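Local coordinates for beta-lactamase-like protein (Koribacter versatilis, PDB 6B9V) that acts as a metal-dependent diphosphatase of the PhnP family, built on the metallo-beta-lactamase fold, and cleaves reactive FAD photoproducts, at residues 25-30 with 235-240; 44-49 with 151-156; 240-245 with 249-254. One frame throughout, in Å; residues are numbered along the deposited sequence.

How the interactions relate
Interactions 1 and 3 adjoin on one side of the chain's centre: both use helix 238-244 and share E240, the first at the start of the helix and the second toward its end. Interaction 2 lies on the opposite side of the centre from interaction 1, their centres about 33 Å apart. Its touching residues are all buried, an aromatic and aliphatic seam between two beta-sheets. Interaction 3 is only partly buried and relies on amide hydrogen bonds to hold a helix against edge strand 249-251 of the sheet that interaction 2 also reaches. Interaction 1 is a small buried apolar contact far from the chain's centre, beside a zinc site, probably structural, whose four ligands come from loops.

Interaction 1: 25-30 with 235-240; sequences CAVCSS and DLPHEE. With ZN (zinc ion), chain F.
One face of the P237 ring is covered by a methyl group of V27: CG2 sits over it at similar distances from all the ring atoms, 3.8 Å from P237 CG. Beyond the ring, at its nitrogen end, the same V27 CG2 comes 4.3 Å from L236 C. The two side chains cross at about a right angle, so V27 meets the ring with one branch. Its first torsion (174°) sets CG1 opposite the backbone nitrogen and leaves CG2 beside that nitrogen, on the side of the proline. A branched aliphatic residue suits a buried spot against a ring that has no side-chain polar atom to satisfy.

In sequence V27 lies between two zinc ligands. C25 SG and C28 SG each bind the zinc ion at 2.3 Å, and C23 and H234 complete the site of three cysteines and one histidine. The CxxC turn is braced by its own backbone: C28 N donates to C25 SG over 3.4 Å in a nearly straight bond (167°), which would be expected to stabilise a thiolate. S29 doubles the grip on C25 O, with N and OG each 2.9 Å from that oxygen; OG approaches from above the carbonyl plane. Serine suits this exposed place because its short hydroxyl can fold back on the turn.

P237 occupies the N-cap position of helix 238-244, where the missing N-H of proline costs no helical bond, while H238 N is bonded by D35. The contact therefore joins the zinc loop between strands 2-9 and 41-46 to the start of the helix that follows strand 226-230.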
loop_
_atom_site.group_PDB
_atom_site.type_symbol
_atom_site.label_atom_id
_atom_site.label_comp_id
_atom_site.label_asym_id
_atom_site.label_seq_id
_atom_site.Cartn_x
_atom_site.Cartn_y
_atom_site.Cartn_z
ATOM N N CYS A 25 -16.395 -15.341 -0.640
ATOM C CA CYS A 25 -17.492 -15.477 0.331
ATOM C C CYS A 25 -18.518 -14.353 0.138
ATOM O O CYS A 25 -18.276 -13.402 -0.618
ATOM C CB CYS A 25 -16.950 -15.460 1.775
ATOM S SG CYS A 25 -16.578 -13.799 2.444
ATOM N N ALA A 26 -19.650 -14.453 0.831
ATOM C CA ALA A 26 -20.732 -13.482 0.667
ATOM C C ALA A 26 -20.271 -12.046 0.892
ATOM O O ALA A 26 -20.566 -11.170 0.079
ATOM C CB ALA A 26 -21.893 -13.805 1.610
ATOM N N VAL A 27 -19.531 -11.803 1.972
ATOM C CA VAL A 27 -19.115 -10.432 2.291
ATOM C C VAL A 27 -18.068 -9.921 1.286
ATOM O O VAL A 27 -18.135 -8.767 0.826
ATOM C CB VAL A 27 -18.589 -10.339 3.747
ATOM C CG1 VAL A 27 -18.012 -8.947 4.063
ATOM C CG2 VAL A 27 -19.726 -10.671 4.727
ATOM N N CYS A 28 -17.121 -10.778 0.902
ATOM C CA CYS A 28 -16.111 -10.344 -0.075
ATOM C C CYS A 28 -16.727 -10.116 -1.457
ATOM O O CYS A 28 -16.152 -9.406 -2.284
ATOM C CB CYS A 28 -14.960 -11.362 -0.157
ATOM S SG CYS A 28 -13.893 -11.321 1.345
ATOM N N SER A 29 -17.896 -10.704 -1.695
ATOM C CA SER A 29 -18.594 -10.582 -2.972
ATOM C C SER A 29 -19.630 -9.475 -2.910
ATOM O O SER A 29 -20.311 -9.216 -3.887
ATOM C CB SER A 29 -19.290 -11.905 -3.350
ATOM O OG SER A 29 -18.350 -12.957 -3.453
ATOM N N SER A 30 -19.764 -8.849 -1.747
ATOM C CA SER A 30 -20.813 -7.867 -1.526
ATOM C C SER A 30 -20.665 -6.657 -2.451
ATOM O O SER A 30 -19.550 -6.232 -2.762
ATOM C CB SER A 30 -20.794 -7.392 -0.074
ATOM O OG SER A 30 -21.688 -6.305 0.108
ATOM N N ASP A 235 -15.811 -11.585 8.171
ATOM C CA ASP A 235 -16.748 -12.346 8.988
ATOM C C ASP A 235 -18.015 -11.553 9.312
ATOM O O ASP A 235 -19.022 -12.142 9.689
ATOM C CB ASP A 235 -16.079 -12.783 10.297
ATOM C CG ASP A 235 -16.776 -13.963 10.947
ATOM O OD1 ASP A 235 -16.971 -14.979 10.251
ATOM O OD2 ASP A 235 -17.135 -13.872 12.149
ATOM N N LEU A 236 -17.953 -10.224 9.192
ATOM C CA LEU A 236 -19.055 -9.361 9.622
ATOM C C LEU A 236 -19.663 -8.546 8.474
ATOM O O LEU A 236 -19.073 -7.551 8.039
ATOM C CB LEU A 236 -18.570 -8.405 10.724
ATOM C CG LEU A 236 -17.930 -9.023 11.974
ATOM C CD1 LEU A 236 -17.357 -7.957 12.911
ATOM C CD2 LEU A 236 -18.947 -9.849 12.706
ATOM N N PRO A 237 -20.855 -8.947 7.997
ATOM C CA PRO A 237 -21.582 -8.200 6.954
ATOM C C PRO A 237 -22.012 -6.844 7.494
ATOM O O PRO A 237 -22.511 -6.794 8.617
ATOM C CB PRO A 237 -22.804 -9.087 6.656
ATOM C CG PRO A 237 -22.500 -10.420 7.281
ATOM C CD PRO A 237 -21.605 -10.133 8.444
ATOM N N HIS A 238 -21.847 -5.766 6.736
ATOM C CA HIS A 238 -22.027 -4.444 7.340
ATOM C C HIS A 238 -23.474 -4.186 7.781
ATOM O O HIS A 238 -23.751 -3.986 8.973
ATOM C CB HIS A 238 -21.568 -3.336 6.384
ATOM C CG HIS A 238 -21.636 -1.967 6.991
ATOM N ND1 HIS A 238 -20.656 -1.477 7.827
ATOM C CD2 HIS A 238 -22.583 -1.001 6.906
ATOM C CE1 HIS A 238 -20.999 -0.268 8.240
ATOM N NE2 HIS A 238 -22.155 0.053 7.679
ATOM N N GLU A 239 -24.400 -4.213 6.833
ATOM C CA GLU A 239 -25.758 -3.792 7.100
ATOM C C GLU A 239 -26.463 -4.808 7.994
ATOM O O GLU A 239 -27.196 -4.437 8.912
ATOM C CB GLU A 239 -26.525 -3.585 5.790
ATOM C CG GLU A 239 -27.807 -2.763 5.917
ATOM C CD GLU A 239 -27.559 -1.326 6.364
ATOM O OE1 GLU A 239 -26.437 -0.805 6.169
ATOM O OE2 GLU A 239 -28.492 -0.716 6.924
ATOM N N GLU A 240 -26.226 -6.089 7.742
ATOM C CA GLU A 240 -26.916 -7.120 8.499
ATOM C C GLU A 240 -26.492 -7.070 9.967
ATOM O O GLU A 240 -27.319 -7.281 10.851
ATOM C CB GLU A 240 -26.650 -8.511 7.911
ATOM C CG GLU A 240 -27.680 -9.527 8.347
ATOM C CD GLU A 240 -27.564 -10.850 7.614
ATOM O OE1 GLU A 240 -26.830 -10.927 6.595
ATOM O OE2 GLU A 240 -28.225 -11.813 8.058
HETATM ZN ZN ZN F . -14.282 -13.399 2.263
#

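Interaction 2: 44-49 with 151-156; sequences VQYDGK and AKFIPV
Y46 reaches across to A151 and F153 between the two beta-sheets of the alpha-beta/beta-alpha sandwich that defines the metallo-beta-lactamase fold. Its hydroxyl is the leading atom: Y46 OH lies at the edge of the F153 ring, near the ring plane, 3.7 Å from F153 CE1. The two side chains come from opposite directions. The first torsion of Y46 (58°) sets CG between the backbone N and the carbonyl carbon, directing the ring to A151 and F153. A151 offers the smallest possible side chain, a methyl whose CB lies 3.9 Å from Y46 CE1, so the long tyrosine can pass close to the opposing strand. V44, two residues earlier and pointing to the same side of its strand, adds a looser apolar contact, with CG1 4.5 Å from F153 CZ.

Several neighbours fix these rings. The Y46 hydroxyl, buried among hydrocarbon, is hydrogen-bonded to L148 O at the end of strand 146-148, which is why tyrosine suits this place. F153 stacks on F170 from strand 163-170 and also packs against V51, the residue paired by backbone bonds with V44. Behind them, strands 44-46 and 151-156 run nearly antiparallel (160°) with their axes 11.2 Å apart, a spacing filled by side chains from both layers.

Just past Y46 the chain reverses in a type I' turn, the tight two-residue link of a beta-hairpin, leading from strand 41-46 to strand 49-53. D47 and G48 both adopt positive phi, easy for glycine and tolerable for aspartate on the exposed rim. Paired backbone bonds close the hairpin: Y46 N donates to K49 O at 3.0 Å, and K49 N returns a bond of 2.8 Å to Y46 O.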
loop_
_atom_site.group_PDB
_atom_site.type_symbol
_atom_site.label_atom_id
_atom_site.label_comp_id
_atom_site.label_asym_id
_atom_site.label_seq_id
_atom_site.Cartn_x
_atom_site.Cartn_y
_atom_site.Cartn_z
ATOM N N VAL A 44 -7.897 13.248 12.539
ATOM C CA VAL A 44 -8.580 14.189 13.402
ATOM C C VAL A 44 -8.230 15.591 12.949
ATOM O O VAL A 44 -7.054 15.937 12.866
ATOM C CB VAL A 44 -8.171 14.008 14.883
ATOM C CG1 VAL A 44 -8.939 14.973 15.767
ATOM C CG2 VAL A 44 -8.379 12.557 15.339
ATOM N N GLN A 45 -9.239 16.397 12.653
ATOM C CA GLN A 45 -9.012 17.755 12.176
ATOM C C GLN A 45 -9.547 18.773 13.159
ATOM O O GLN A 45 -10.673 18.644 13.649
ATOM C CB GLN A 45 -9.660 17.965 10.806
ATOM C CG GLN A 45 -8.928 17.256 9.711
ATOM C CD GLN A 45 -9.726 17.184 8.438
ATOM O OE1 GLN A 45 -10.836 16.670 8.428
ATOM N NE2 GLN A 45 -9.167 17.720 7.356
ATOM N N TYR A 46 -8.733 19.781 13.453
ATOM C CA TYR A 46 -9.153 20.828 14.385
ATOM C C TYR A 46 -8.249 22.029 14.254
ATOM O O TYR A 46 -7.036 21.874 14.128
ATOM C CB TYR A 46 -9.136 20.325 15.833
ATOM C CG TYR A 46 -7.787 19.822 16.294
ATOM C CD1 TYR A 46 -6.889 20.663 16.937
ATOM C CD2 TYR A 46 -7.412 18.497 16.081
ATOM C CE1 TYR A 46 -5.656 20.204 17.358
ATOM C CE2 TYR A 46 -6.178 18.025 16.499
ATOM C CZ TYR A 46 -5.305 18.889 17.137
ATOM O OH TYR A 46 -4.084 18.426 17.560
ATOM N N ASP A 47 -8.849 23.214 14.268
ATOM C CA ASP A 47 -8.119 24.482 14.256
ATOM C C ASP A 47 -7.139 24.554 13.093
ATOM O O ASP A 47 -6.037 25.081 13.235
ATOM C CB ASP A 47 -7.387 24.677 15.589
ATOM C CG ASP A 47 -6.972 26.123 15.835
ATOM O OD1 ASP A 47 -7.696 27.039 15.393
ATOM O OD2 ASP A 47 -5.922 26.341 16.476
ATOM N N GLY A 48 -7.535 24.008 11.944
ATOM C CA GLY A 48 -6.697 24.066 10.752
ATOM C C GLY A 48 -5.574 23.042 10.728
ATOM O O GLY A 48 -4.727 23.056 9.840
ATOM N N LYS A 49 -5.581 22.143 11.711
ATOM C CA LYS A 49 -4.567 21.101 11.852
ATOM C C LYS A 49 -5.156 19.732 11.508
ATOM O O LYS A 49 -6.374 19.519 11.616
ATOM C CB LYS A 49 -4.002 21.070 13.291
ATOM C CG LYS A 49 -3.415 22.372 13.795
ATOM C CD LYS A 49 -2.174 22.776 13.012
ATOM C CE LYS A 49 -1.563 24.051 13.584
ATOM N NZ LYS A 49 -2.561 25.143 13.632
ATOM N N ALA A 151 -4.077 20.671 21.785
ATOM C CA ALA A 151 -4.930 19.577 22.241
ATOM C C ALA A 151 -4.106 18.519 22.965
ATOM O O ALA A 151 -2.916 18.378 22.710
ATOM C CB ALA A 151 -5.672 18.966 21.078
ATOM N N LYS A 152 -4.730 17.783 23.877
ATOM C CA LYS A 152 -4.027 16.683 24.528
ATOM C C LYS A 152 -4.514 15.334 24.012
ATOM O O LYS A 152 -5.707 15.041 24.035
ATOM C CB LYS A 152 -4.176 16.765 26.047
ATOM C CG LYS A 152 -3.466 17.966 26.648
ATOM C CD LYS A 152 -3.147 17.773 28.123
ATOM C CE LYS A 152 -4.411 17.555 28.936
ATOM N NZ LYS A 152 -5.285 18.762 28.930
ATOM N N PHE A 153 -3.574 14.530 23.517
ATOM C CA PHE A 153 -3.838 13.152 23.132
ATOM C C PHE A 153 -3.300 12.229 24.220
ATOM O O PHE A 153 -2.095 12.111 24.408
ATOM C CB PHE A 153 -3.191 12.827 21.782
ATOM C CG PHE A 153 -3.963 13.335 20.600
ATOM C CD1 PHE A 153 -4.064 14.692 20.348
ATOM C CD2 PHE A 153 -4.566 12.449 19.719
ATOM C CE1 PHE A 153 -4.776 15.157 19.243
ATOM C CE2 PHE A 153 -5.283 12.907 18.622
ATOM C CZ PHE A 153 -5.385 14.264 18.386
ATOM N N ILE A 154 -4.198 11.583 24.945
ATOM C CA ILE A 154 -3.824 10.772 26.100
ATOM C C ILE A 154 -3.644 9.325 25.663
ATOM O O ILE A 154 -4.573 8.732 25.138
ATOM C CB ILE A 154 -4.901 10.854 27.203
ATOM C CG1 ILE A 154 -5.250 12.321 27.483
ATOM C CG2 ILE A 154 -4.434 10.148 28.468
ATOM C CD1 ILE A 154 -6.571 12.504 28.181
ATOM N N PRO A 155 -2.446 8.761 25.864
ATOM C CA PRO A 155 -2.250 7.339 25.554
ATOM C C PRO A 155 -3.037 6.471 26.537
ATOM O O PRO A 155 -3.015 6.716 27.747
ATOM C CB PRO A 155 -0.736 7.132 25.724
ATOM C CG PRO A 155 -0.141 8.532 25.739
ATOM C CD PRO A 155 -1.207 9.392 26.354
ATOM N N VAL A 156 -3.727 5.478 25.999
ATOM C CA VAL A 156 -4.535 4.560 26.779
ATOM C C VAL A 156 -4.005 3.155 26.563
ATOM O O VAL A 156 -4.165 2.600 25.480
ATOM C CB VAL A 156 -6.018 4.618 26.369
ATOM C CG1 VAL A 156 -6.852 3.620 27.205
ATOM C CG2 VAL A 156 -6.551 6.037 26.523
#

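Interaction 3: 240-245 with 249-254; sequences ETNRQL and IQLAHD
N242 OD1 accepts the backbone N-H of L251 in a short bond of 2.7 Å, lying in the carbonyl plane and on a lone pair. Asparagine suits this helix position because its side-chain carbonyl can accept the strand's N-H while its own backbone O takes a second donor. Q250 donates in the same sense, its NE2 giving one hydrogen to N242 O (3.2 Å) and one to I249 O (2.7 Å), both acceptors near its amide plane, so the two bonds fix that plane. A bend at its second torsion (-77°) folds the glutamine back over N242, and the two amides stack with planes 28° apart.

Beneath this polar layer, L251 CD1 touches T241 CB at 3.7 Å, while the hydroxyl of T241 is bonded to P237 O, at the N-cap of its helix. L245 lays CD1 3.8 Å from Q250 CA, and helix 212-222 closes over L245, I249 and L251.

Helix 240-244 and strand 249-251 run antiparallel (178°), their axes 7.6 Å apart. Q250 pairs with strand 226-230 through its backbone, completing a beta-alpha-beta unit whose helix 238-244 lies against its last strand, an edge strand of the sheet within this chain.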
loop_
_atom_site.group_PDB
_atom_site.type_symbol
_atom_site.label_atom_id
_atom_site.label_comp_id
_atom_site.label_asym_id
_atom_site.label_seq_id
_atom_site.Cartn_x
_atom_site.Cartn_y
_atom_site.Cartn_z
ATOM N N GLU A 240 -26.226 -6.089 7.742
ATOM C CA GLU A 240 -26.916 -7.120 8.499
ATOM C C GLU A 240 -26.492 -7.070 9.967
ATOM O O GLU A 240 -27.319 -7.281 10.851
ATOM C CB GLU A 240 -26.650 -8.511 7.911
ATOM C CG GLU A 240 -27.680 -9.527 8.347
ATOM C CD GLU A 240 -27.564 -10.850 7.614
ATOM O OE1 GLU A 240 -26.830 -10.927 6.595
ATOM O OE2 GLU A 240 -28.225 -11.813 8.058
ATOM N N THR A 241 -25.212 -6.782 10.209
ATOM C CA THR A 241 -24.695 -6.665 11.571
ATOM C C THR A 241 -25.238 -5.415 12.229
ATOM O O THR A 241 -25.644 -5.454 13.382
ATOM C CB THR A 241 -23.149 -6.623 11.616
ATOM O OG1 THR A 241 -22.611 -7.823 11.057
ATOM C CG2 THR A 241 -22.640 -6.485 13.049
ATOM N N ASN A 242 -25.245 -4.298 11.504
ATOM C CA ASN A 242 -25.706 -3.047 12.108
ATOM C C ASN A 242 -27.194 -3.062 12.431
ATOM O O ASN A 242 -27.635 -2.422 13.388
ATOM C CB ASN A 242 -25.382 -1.855 11.209
ATOM C CG ASN A 242 -23.976 -1.342 11.427
ATOM O OD1 ASN A 242 -23.292 -1.758 12.365
ATOM N ND2 ASN A 242 -23.529 -0.452 10.562
ATOM N N ARG A 243 -27.962 -3.801 11.642
ATOM C CA ARG A 243 -29.394 -3.926 11.903
ATOM C C ARG A 243 -29.647 -4.626 13.240
ATOM O O ARG A 243 -30.684 -4.417 13.876
ATOM C CB ARG A 243 -30.077 -4.679 10.750
ATOM C CG ARG A 243 -31.588 -4.489 10.654
ATOM C CD ARG A 243 -32.086 -4.685 9.217
ATOM N NE ARG A 243 -31.730 -5.993 8.669
ATOM C CZ ARG A 243 -30.911 -6.178 7.637
ATOM N NH1 ARG A 243 -30.364 -5.135 7.024
ATOM N NH2 ARG A 243 -30.643 -7.408 7.212
ATOM N N GLN A 244 -28.690 -5.441 13.675
ATOM C CA GLN A 244 -28.880 -6.272 14.860
ATOM C C GLN A 244 -28.254 -5.713 16.155
ATOM O O GLN A 244 -28.569 -6.200 17.236
ATOM C CB GLN A 244 -28.326 -7.686 14.613
ATOM C CG GLN A 244 -29.250 -8.627 13.817
ATOM C CD GLN A 244 -28.555 -9.299 12.632
ATOM O OE1 GLN A 244 -27.426 -9.792 12.743
ATOM N NE2 GLN A 244 -29.223 -9.299 11.485
ATOM N N LEU A 245 -27.385 -4.705 16.053
ATOM C CA LEU A 245 -26.677 -4.166 17.226
ATOM C C LEU A 245 -27.557 -3.250 18.081
ATOM O O LEU A 245 -28.540 -2.701 17.595
ATOM C CB LEU A 245 -25.420 -3.397 16.772
ATOM C CG LEU A 245 -24.274 -4.240 16.226
ATOM C CD1 LEU A 245 -23.218 -3.303 15.616
ATOM C CD2 LEU A 245 -23.641 -5.111 17.310
ATOM N N ILE A 249 -24.591 1.709 19.082
ATOM C CA ILE A 249 -23.449 0.866 18.743
ATOM C C ILE A 249 -23.532 0.455 17.274
ATOM O O ILE A 249 -24.544 -0.086 16.841
ATOM C CB ILE A 249 -23.402 -0.401 19.649
ATOM C CG1 ILE A 249 -23.361 -0.003 21.126
ATOM C CG2 ILE A 249 -22.218 -1.269 19.312
ATOM C CD1 ILE A 249 -23.388 -1.193 22.102
ATOM N N GLN A 250 -22.496 0.737 16.488
ATOM C CA GLN A 250 -22.543 0.387 15.063
ATOM C C GLN A 250 -21.161 0.020 14.548
ATOM O O GLN A 250 -20.160 0.479 15.100
ATOM C CB GLN A 250 -23.089 1.560 14.230
ATOM C CG GLN A 250 -24.534 1.962 14.470
ATOM C CD GLN A 250 -25.538 1.021 13.821
ATOM O OE1 GLN A 250 -25.991 1.263 12.698
ATOM N NE2 GLN A 250 -25.907 -0.045 14.533
ATOM N N LEU A 251 -21.088 -0.778 13.477
ATOM C CA LEU A 251 -19.827 -0.895 12.750
ATOM C C LEU A 251 -19.527 0.433 12.065
ATOM O O LEU A 251 -20.427 1.041 11.462
ATOM C CB LEU A 251 -19.876 -2.013 11.688
ATOM C CG LEU A 251 -20.294 -3.422 12.136
ATOM C CD1 LEU A 251 -20.240 -4.377 10.943
ATOM C CD2 LEU A 251 -19.394 -3.928 13.245
ATOM N N ALA A 252 -18.279 0.887 12.149
ATOM C CA ALA A 252 -17.841 2.020 11.317
ATOM C C ALA A 252 -17.831 1.661 9.829
ATOM O O ALA A 252 -17.987 0.491 9.457
ATOM C CB ALA A 252 -16.460 2.497 11.740
ATOM N N HIS A 253 -17.636 2.668 8.975
ATOM C CA HIS A 253 -17.404 2.413 7.551
ATOM C C HIS A 253 -16.365 3.397 7.022
ATOM O O HIS A 253 -16.147 4.467 7.614
ATOM C CB HIS A 253 -18.705 2.517 6.724
ATOM C CG HIS A 253 -19.345 3.871 6.752
ATOM N ND1 HIS A 253 -20.353 4.205 7.642
ATOM C CD2 HIS A 253 -19.143 4.977 5.994
ATOM C CE1 HIS A 253 -20.734 5.446 7.426
ATOM N NE2 HIS A 253 -20.015 5.942 6.432
ATOM N N ASP A 254 -15.702 3.018 5.935
ATOM C CA ASP A 254 -14.722 3.912 5.309
ATOM C C ASP A 254 -15.400 5.211 4.884
ATOM O O ASP A 254 -16.398 5.176 4.160
ATOM C CB ASP A 254 -14.073 3.252 4.080
ATOM C CG ASP A 254 -13.092 2.139 4.438
ATOM O OD1 ASP A 254 -13.152 1.573 5.558
ATOM O OD2 ASP A 254 -12.261 1.798 3.570
#